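Local coordinates for galactose-binding lectin (Arachis hypogaea, PDB 2DVB), which binds galactose and galactose-containing sugars as a homotetrameric legume lectin that also carries calcium and manganese ions, at residues Q33-N38 with F206-S211; K77-A82 with G213-H218. One frame throughout, in Å; residues are numbered along the deposited sequence.

Overall arrangement
Both contacts lie toward the sugar-binding end of the legume lectin sandwich, their centres about 9 Å apart, and both touch the galactose. Contact 1 is the inner one, its centre about 12 Å from the centre of the chain, with every touching residue buried; it packs the loop after strand 32-33 on strand 201-209 through methyl groups. Contact 2, its centre about 18 Å from that of the chain, is partly buried, and ties the loop before strand 84-91 to the approach to strand 217-229 with backbone hydrogen bonds and a CH-pi contact between arginine and tyrosine. The 33-38 loop serves both contacts: Leu37 O and Thr35 OG1 bond Arg215 NH1 and His218 ND1.

Contact 1: Q33-N38 with F206-S211; sequences QLTNLN and FSASGS. With GAL (beta-D-galactopyranose), chain E.
Leu34 and Thr35, just past the end of strand 32-33, lie against the closing residues of strand 201-209, with Leu34 CA nearest Ala208 CA (5.8 Å) and Thr35 CA nearest Ser209 CA (6.0 Å); the spacing and the absence of any bridging backbone bond mark this as side-chain packing. Leu34 carries it: its CB and CD1 both rest on the single methyl of Ala208, CD1 at 3.6 Å from Ala208 CB. CG stands anti to the carbonyl carbon (chi1 -59°), which lays the isobutyl group along the strand, where CD1 also reaches Phe206 CB at 4.3 Å. The Phe206 ring itself leads away into an aromatic group with Phe69, Phe87 and Trp223.

Thr35 divides its two branches. CG2 faces the strand and sits 3.5 Å from Ala208 O and 3.6 Å from Ser209 CA, whereas OG1, at chi1 53°, is hydrogen-bonded to His218 ND1. Past the end of the strand, Ser211 meets the galactose: its OG lies 2.6 Å from GAL O4, a probable hydrogen bond, though the one hydroxyl proton has another acceptor nearby, and it also accepts from Gly214 N. Asp83 and Asn127 bond the same sugar. Across the interface the chemistry is apolar, consistent with methyl packing setting the spacing between loop and strand, while the hydroxyls of Thr35 and Ser211 find their partners beyond it.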
ATOM      1  N   GLN A  33     -16.594 -11.657  16.449  1.00 29.61           N
ATOM      2  CA  GLN A  33     -17.714 -12.583  16.536  1.00 31.33           C
ATOM      3  C   GLN A  33     -18.910 -11.658  16.619  1.00 29.94           C
ATOM      4  O   GLN A  33     -19.055 -10.917  17.590  1.00 30.75           O
ATOM      5  CB  GLN A  33     -17.632 -13.462  17.792  1.00 30.80           C
ATOM      6  CG  GLN A  33     -18.605 -14.636  17.746  1.00 33.87           C
ATOM      7  CD  GLN A  33     -18.664 -15.429  19.042  1.00 36.23           C
ATOM      8  OE1 GLN A  33     -19.410 -15.085  19.958  1.00 40.26           O
ATOM      9  NE2 GLN A  33     -17.874 -16.497  19.123  1.00 36.11           N
ATOM     10  N   LEU A  34     -19.760 -11.701  15.602  1.00 30.45           N
ATOM     11  CA  LEU A  34     -20.914 -10.813  15.538  1.00 31.84           C
ATOM     12  C   LEU A  34     -22.119 -11.112  16.429  1.00 31.90           C
ATOM     13  O   LEU A  34     -22.783 -10.188  16.896  1.00 33.59           O
ATOM     14  CB  LEU A  34     -21.372 -10.687  14.082  1.00 31.11           C
ATOM     15  CG  LEU A  34     -20.306 -10.139  13.124  1.00 30.79           C
ATOM     16  CD1 LEU A  34     -20.786 -10.276  11.691  1.00 32.81           C
ATOM     17  CD2 LEU A  34     -20.016  -8.691  13.446  1.00 28.70           C
ATOM     18  N   THR A  35     -22.420 -12.378  16.679  1.00 31.42           N
ATOM     19  CA  THR A  35     -23.582 -12.675  17.508  1.00 31.54           C
ATOM     20  C   THR A  35     -23.283 -13.369  18.830  1.00 32.05           C
ATOM     21  O   THR A  35     -22.301 -14.102  18.961  1.00 33.57           O
ATOM     22  CB  THR A  35     -24.624 -13.526  16.735  1.00 30.09           C
ATOM     23  OG1 THR A  35     -23.991 -14.687  16.186  1.00 31.73           O
ATOM     24  CG2 THR A  35     -25.247 -12.721  15.619  1.00 29.02           C
ATOM     25  N   ASN A  36     -24.145 -13.113  19.808  1.00 32.00           N
ATOM     26  CA  ASN A  36     -24.032 -13.710  21.133  1.00 31.54           C
ATOM     27  C   ASN A  36     -24.808 -15.023  21.047  1.00 31.20           C
ATOM     28  O   ASN A  36     -26.006 -15.024  20.761  1.00 30.35           O
ATOM     29  CB  ASN A  36     -24.665 -12.781  22.182  1.00 32.24           C
ATOM     30  CG  ASN A  36     -24.568 -13.335  23.604  1.00 34.91           C
ATOM     31  OD1 ASN A  36     -24.915 -14.490  23.865  1.00 33.41           O
ATOM     32  ND2 ASN A  36     -24.108 -12.498  24.532  1.00 34.04           N
ATOM     33  N   LEU A  37     -24.120 -16.136  21.275  1.00 31.89           N
ATOM     34  CA  LEU A  37     -24.733 -17.462  21.205  1.00 31.88           C
ATOM     35  C   LEU A  37     -25.823 -17.709  22.243  1.00 32.19           C
ATOM     36  O   LEU A  37     -26.680 -18.572  22.056  1.00 33.27           O
ATOM     37  CB  LEU A  37     -23.655 -18.541  21.351  1.00 31.53           C
ATOM     38  CG  LEU A  37     -22.787 -18.947  20.154  1.00 32.98           C
ATOM     39  CD1 LEU A  37     -22.867 -17.912  19.034  1.00 31.39           C
ATOM     40  CD2 LEU A  37     -21.358 -19.148  20.632  1.00 27.81           C
ATOM     41  N   ASN A  38     -25.794 -16.953  23.335  1.00 33.24           N
ATOM     42  CA  ASN A  38     -26.779 -17.129  24.395  1.00 34.27           C
ATOM     43  C   ASN A  38     -27.948 -16.142  24.425  1.00 34.48           C
ATOM     44  O   ASN A  38     -28.843 -16.270  25.259  1.00 34.29           O
ATOM     45  CB  ASN A  38     -26.062 -17.133  25.736  1.00 34.96           C
ATOM     46  CG  ASN A  38     -25.137 -18.319  25.880  1.00 39.10           C
ATOM     47  OD1 ASN A  38     -25.582 -19.467  25.873  1.00 38.59           O
ATOM     48  ND2 ASN A  38     -23.842 -18.052  25.996  1.00 40.05           N
ATOM     49  N   PHE A 206     -20.093  -5.027   8.531  1.00 26.47           N
ATOM     50  CA  PHE A 206     -20.703  -6.353   8.554  1.00 26.32           C
ATOM     51  C   PHE A 206     -21.753  -6.486   9.651  1.00 26.00           C
ATOM     52  O   PHE A 206     -21.644  -5.872  10.706  1.00 27.55           O
ATOM     53  CB  PHE A 206     -19.620  -7.405   8.767  1.00 23.95           C
ATOM     54  CG  PHE A 206     -18.561  -7.392   7.714  1.00 23.93           C
ATOM     55  CD1 PHE A 206     -18.803  -7.950   6.461  1.00 23.18           C
ATOM     56  CD2 PHE A 206     -17.333  -6.786   7.955  1.00 24.52           C
ATOM     57  CE1 PHE A 206     -17.839  -7.899   5.464  1.00 20.97           C
ATOM     58  CE2 PHE A 206     -16.352  -6.730   6.958  1.00 21.46           C
ATOM     59  CZ  PHE A 206     -16.607  -7.283   5.716  1.00 22.70           C
ATOM     60  N   SER A 207     -22.780  -7.288   9.391  1.00 27.65           N
ATOM     61  CA  SER A 207     -23.833  -7.513  10.373  1.00 26.86           C
ATOM     62  C   SER A 207     -24.265  -8.969  10.312  1.00 27.47           C
ATOM     63  O   SER A 207     -24.190  -9.603   9.261  1.00 27.93           O
ATOM     64  CB  SER A 207     -25.041  -6.607  10.103  1.00 26.75           C
ATOM     65  OG  SER A 207     -26.078  -6.837  11.051  1.00 22.95           O
ATOM     66  N   ALA A 208     -24.704  -9.498  11.450  1.00 28.59           N
ATOM     67  CA  ALA A 208     -25.161 -10.880  11.528  1.00 29.65           C
ATOM     68  C   ALA A 208     -26.191 -10.951  12.643  1.00 30.87           C
ATOM     69  O   ALA A 208     -26.194 -10.114  13.547  1.00 30.93           O
ATOM     70  CB  ALA A 208     -23.995 -11.811  11.816  1.00 24.76           C
ATOM     71  N   SER A 209     -27.072 -11.943  12.579  1.00 31.19           N
ATOM     72  CA  SER A 209     -28.109 -12.073  13.590  1.00 30.41           C
ATOM     73  C   SER A 209     -28.612 -13.498  13.740  1.00 29.69           C
ATOM     74  O   SER A 209     -28.367 -14.352  12.892  1.00 31.97           O
ATOM     75  CB  SER A 209     -29.287 -11.165  13.237  1.00 28.15           C
ATOM     76  OG  SER A 209     -29.891 -11.594  12.032  1.00 25.68           O
ATOM     77  N   GLY A 210     -29.321 -13.732  14.836  1.00 28.49           N
ATOM     78  CA  GLY A 210     -29.890 -15.030  15.115  1.00 27.77           C
ATOM     79  C   GLY A 210     -31.274 -14.811  15.703  1.00 30.07           C
ATOM     80  O   GLY A 210     -31.718 -13.669  15.860  1.00 28.42           O
ATOM     81  N   SER A 211     -31.969 -15.897  16.009  1.00 29.80           N
ATOM     82  CA  SER A 211     -33.306 -15.809  16.589  1.00 30.82           C
ATOM     83  C   SER A 211     -33.310 -16.677  17.843  1.00 30.37           C
ATOM     84  O   SER A 211     -32.249 -17.043  18.349  1.00 32.50           O
ATOM     85  CB  SER A 211     -34.350 -16.316  15.591  1.00 30.18           C
ATOM     86  OG  SER A 211     -34.197 -17.706  15.353  1.00 31.63           O
TER
HETATM   87  C1  GAL E   2     -37.148 -18.061  12.608  1.00 41.31           C
HETATM   88  C2  GAL E   2     -36.413 -16.821  12.136  1.00 37.88           C
HETATM   89  C3  GAL E   2     -35.361 -17.215  11.106  1.00 36.17           C
HETATM   90  C4  GAL E   2     -34.261 -18.262  11.722  1.00 34.34           C
HETATM   91  C5  GAL E   2     -35.032 -19.543  12.225  1.00 37.03           C
HETATM   92  C6  GAL E   2     -34.501 -20.793  12.879  1.00 34.91           C
HETATM   93  O2  GAL E   2     -37.397 -15.932  11.629  1.00 36.22           O
HETATM   94  O3  GAL E   2     -34.692 -16.047  10.679  1.00 34.48           O
HETATM   95  O4  GAL E   2     -33.579 -17.751  12.870  1.00 33.89           O
HETATM   96  O5  GAL E   2     -36.190 -19.102  13.157  1.00 38.61           O
HETATM   97  O6  GAL E   2     -35.066 -21.982  13.366  1.00 38.58           O

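Contact 2: K77-A82 with G213-H218; sequences KDYDPA and GGRQIH. With GAL (beta-D-galactopyranose), chain E.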
ATOM      1  N   LYS A  77     -24.232 -26.646  18.888  1.00 41.71           N
ATOM      2  CA  LYS A  77     -25.242 -27.570  19.377  1.00 43.50           C
ATOM      3  C   LYS A  77     -26.196 -26.661  20.134  1.00 43.94           C
ATOM      4  O   LYS A  77     -25.761 -25.909  21.012  1.00 47.37           O
ATOM      5  CB  LYS A  77     -24.620 -28.586  20.339  1.00 43.95           C
ATOM      6  N   ASP A  78     -27.481 -26.689  19.802  1.00 43.08           N
ATOM      7  CA  ASP A  78     -28.050 -27.533  18.761  1.00 40.55           C
ATOM      8  C   ASP A  78     -29.166 -26.695  18.151  1.00 39.37           C
ATOM      9  O   ASP A  78     -30.257 -27.180  17.846  1.00 39.40           O
ATOM     10  CB  ASP A  78     -28.609 -28.802  19.384  1.00 42.29           C
ATOM     11  CG  ASP A  78     -29.334 -28.525  20.677  1.00 42.94           C
ATOM     12  OD1 ASP A  78     -29.252 -29.361  21.603  1.00 42.42           O
ATOM     13  OD2 ASP A  78     -29.982 -27.462  20.755  1.00 41.89           O
ATOM     14  N   TYR A  79     -28.868 -25.410  18.019  1.00 35.22           N
ATOM     15  CA  TYR A  79     -29.777 -24.448  17.434  1.00 33.79           C
ATOM     16  C   TYR A  79     -29.697 -24.622  15.922  1.00 32.18           C
ATOM     17  O   TYR A  79     -28.782 -25.262  15.418  1.00 31.59           O
ATOM     18  CB  TYR A  79     -29.323 -23.033  17.801  1.00 31.64           C
ATOM     19  CG  TYR A  79     -29.461 -22.689  19.264  1.00 29.33           C
ATOM     20  CD1 TYR A  79     -30.649 -22.164  19.767  1.00 29.23           C
ATOM     21  CD2 TYR A  79     -28.399 -22.872  20.148  1.00 30.10           C
ATOM     22  CE1 TYR A  79     -30.776 -21.823  21.113  1.00 27.48           C
ATOM     23  CE2 TYR A  79     -28.514 -22.536  21.496  1.00 27.34           C
ATOM     24  CZ  TYR A  79     -29.706 -22.010  21.968  1.00 27.73           C
ATOM     25  OH  TYR A  79     -29.825 -21.656  23.291  1.00 29.94           O
ATOM     26  N   ASP A  80     -30.666 -24.076  15.202  1.00 33.14           N
ATOM     27  CA  ASP A  80     -30.643 -24.139  13.746  1.00 32.70           C
ATOM     28  C   ASP A  80     -29.493 -23.228  13.334  1.00 31.18           C
ATOM     29  O   ASP A  80     -29.323 -22.150  13.899  1.00 30.35           O
ATOM     30  CB  ASP A  80     -31.960 -23.612  13.170  1.00 37.03           C
ATOM     31  CG  ASP A  80     -32.978 -24.710  12.943  1.00 43.45           C
ATOM     32  OD1 ASP A  80     -33.053 -25.645  13.773  1.00 46.33           O
ATOM     33  OD2 ASP A  80     -33.710 -24.633  11.932  1.00 47.83           O
ATOM     34  N   PRO A  81     -28.675 -23.657  12.366  1.00 31.05           N
ATOM     35  CA  PRO A  81     -27.560 -22.800  11.945  1.00 31.69           C
ATOM     36  C   PRO A  81     -28.089 -21.597  11.167  1.00 30.17           C
ATOM     37  O   PRO A  81     -28.250 -21.662   9.955  1.00 29.84           O
ATOM     38  CB  PRO A  81     -26.710 -23.734  11.072  1.00 30.89           C
ATOM     39  CG  PRO A  81     -27.053 -25.119  11.602  1.00 31.46           C
ATOM     40  CD  PRO A  81     -28.546 -25.008  11.793  1.00 30.65           C
ATOM     41  N   ALA A  82     -28.372 -20.510  11.876  1.00 31.08           N
ATOM     42  CA  ALA A  82     -28.892 -19.285  11.264  1.00 31.86           C
ATOM     43  C   ALA A  82     -28.263 -18.066  11.960  1.00 31.44           C
ATOM     44  O   ALA A  82     -27.659 -18.211  13.026  1.00 32.18           O
ATOM     45  CB  ALA A  82     -30.420 -19.256  11.400  1.00 31.67           C
ATOM     46  N   GLY A 213     -34.531 -19.758  18.037  1.00 27.40           N
ATOM     47  CA  GLY A 213     -34.147 -21.090  17.615  1.00 28.55           C
ATOM     48  C   GLY A 213     -32.999 -21.127  16.626  1.00 29.26           C
ATOM     49  O   GLY A 213     -32.337 -22.159  16.477  1.00 30.63           O
ATOM     50  N   GLY A 214     -32.753 -20.008  15.950  1.00 29.36           N
ATOM     51  CA  GLY A 214     -31.678 -19.960  14.973  1.00 28.62           C
ATOM     52  C   GLY A 214     -30.430 -19.249  15.464  1.00 29.87           C
ATOM     53  O   GLY A 214     -30.426 -18.032  15.656  1.00 30.33           O
ATOM     54  N   ARG A 215     -29.361 -20.010  15.672  1.00 29.17           N
ATOM     55  CA  ARG A 215     -28.112 -19.436  16.136  1.00 29.54           C
ATOM     56  C   ARG A 215     -26.932 -20.177  15.528  1.00 29.26           C
ATOM     57  O   ARG A 215     -27.047 -21.331  15.141  1.00 31.80           O
ATOM     58  CB  ARG A 215     -28.027 -19.508  17.664  1.00 30.19           C
ATOM     59  CG  ARG A 215     -29.314 -19.137  18.385  1.00 29.58           C
ATOM     60  CD  ARG A 215     -29.078 -18.934  19.877  1.00 28.29           C
ATOM     61  NE  ARG A 215     -30.330 -18.711  20.592  1.00 25.07           N
ATOM     62  CZ  ARG A 215     -30.424 -18.567  21.909  1.00 22.59           C
ATOM     63  NH1 ARG A 215     -29.339 -18.616  22.667  1.00 21.38           N
ATOM     64  NH2 ARG A 215     -31.607 -18.392  22.472  1.00 23.17           N
ATOM     65  N   GLN A 216     -25.800 -19.494  15.434  1.00 28.75           N
ATOM     66  CA  GLN A 216     -24.577 -20.083  14.897  1.00 28.20           C
ATOM     67  C   GLN A 216     -23.470 -19.077  15.086  1.00 26.73           C
ATOM     68  O   GLN A 216     -23.720 -17.889  15.305  1.00 28.72           O
ATOM     69  CB  GLN A 216     -24.708 -20.417  13.402  1.00 27.66           C
ATOM     70  CG  GLN A 216     -24.750 -19.200  12.476  1.00 27.00           C
ATOM     71  CD  GLN A 216     -25.134 -19.560  11.047  1.00 28.05           C
ATOM     72  OE1 GLN A 216     -25.519 -18.691  10.260  1.00 31.70           O
ATOM     73  NE2 GLN A 216     -25.031 -20.838  10.706  1.00 25.27           N
ATOM     74  N   ILE A 217     -22.241 -19.558  15.010  1.00 26.25           N
ATOM     75  CA  ILE A 217     -21.085 -18.697  15.158  1.00 25.91           C
ATOM     76  C   ILE A 217     -20.854 -17.936  13.849  1.00 25.96           C
ATOM     77  O   ILE A 217     -20.742 -18.548  12.785  1.00 25.93           O
ATOM     78  CB  ILE A 217     -19.856 -19.538  15.491  1.00 22.86           C
ATOM     79  CG1 ILE A 217     -20.081 -20.236  16.838  1.00 25.93           C
ATOM     80  CG2 ILE A 217     -18.622 -18.675  15.497  1.00 22.83           C
ATOM     81  CD1 ILE A 217     -19.060 -21.312  17.168  1.00 22.41           C
ATOM     82  N   HIS A 218     -20.810 -16.609  13.936  1.00 25.58           N
ATOM     83  CA  HIS A 218     -20.576 -15.744  12.775  1.00 25.77           C
ATOM     84  C   HIS A 218     -19.258 -15.020  13.031  1.00 26.01           C
ATOM     85  O   HIS A 218     -19.168 -14.212  13.954  1.00 27.54           O
ATOM     86  CB  HIS A 218     -21.680 -14.691  12.628  1.00 25.14           C
ATOM     87  CG  HIS A 218     -23.047 -15.251  12.375  1.00 23.77           C
ATOM     88  ND1 HIS A 218     -24.041 -15.250  13.331  1.00 23.71           N
ATOM     89  CD2 HIS A 218     -23.605 -15.773  11.256  1.00 24.34           C
ATOM     90  CE1 HIS A 218     -25.151 -15.745  12.811  1.00 24.32           C
ATOM     91  NE2 HIS A 218     -24.914 -16.070  11.552  1.00 21.59           N
TER
HETATM   92  C1  GAL E   2     -37.148 -18.061  12.608  1.00 41.31           C
HETATM   93  C2  GAL E   2     -36.413 -16.821  12.136  1.00 37.88           C
HETATM   94  C3  GAL E   2     -35.361 -17.215  11.106  1.00 36.17           C
HETATM   95  C4  GAL E   2     -34.261 -18.262  11.722  1.00 34.34           C
HETATM   96  C5  GAL E   2     -35.032 -19.543  12.225  1.00 37.03           C
HETATM   97  C6  GAL E   2     -34.501 -20.793  12.879  1.00 34.91           C
HETATM   98  O2  GAL E   2     -37.397 -15.932  11.629  1.00 36.22           O
HETATM   99  O3  GAL E   2     -34.692 -16.047  10.679  1.00 34.48           O
HETATM  100  O4  GAL E   2     -33.579 -17.751  12.870  1.00 33.89           O
HETATM  101  O5  GAL E   2     -36.190 -19.102  13.157  1.00 38.61           O
HETATM  102  O6  GAL E   2     -35.066 -21.982  13.366  1.00 38.58           O
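The Arg215 side chain lies over one face of the Tyr79 ring where the loop 77-82, part of the sugar-binding rim of the legume lectin fold, meets the segment leading into strand 217-229. A single beta bridge, Asp80 with Gly214, pins the backbones: Asp80 N donates to Gly213 O at 2.8 Å, and Arg215 N donates to Asp80 O at 2.8 Å, the latter bond being the more bent at its hydrogen.

Tyr79 CG is anti to its carbonyl carbon (chi1 -68°), bringing the ring over the arginine side chain. Arg215 CD stands over the ring centre, 3.5 Å from the centroid and 11° off the normal, a CH-pi contact. Beyond CD, the extended chain carries the guanidinium outward over the rim of the ring, its plane 15° from that of the phenol. Arg215 NH1 bonds Leu37 O and NE bonds Leu212 O, which fixes the rotation of the group; the phenol hydroxyl lies over one guanidinium face without a hydrogen bond to NH1. Gly213 O sits at the ring edge.

Gln216 packs on Pro81 and Ala82. CG lies between its backbone N and carbonyl carbon, at 3.1 Å from Ala82 O. Thr124 OG1 is a hydrogen-bonding partner within range of both Gln216 OE1 and Pro81 O, and His218 NE2 is bonded to Gly84 N.

Gly214 and Ala82 border the galactose, Gly214 CA lying 3.6 Å from GAL O4. Asp80 OD2 accepts a weak hydrogen bond from GAL O6 at 3.3 Å.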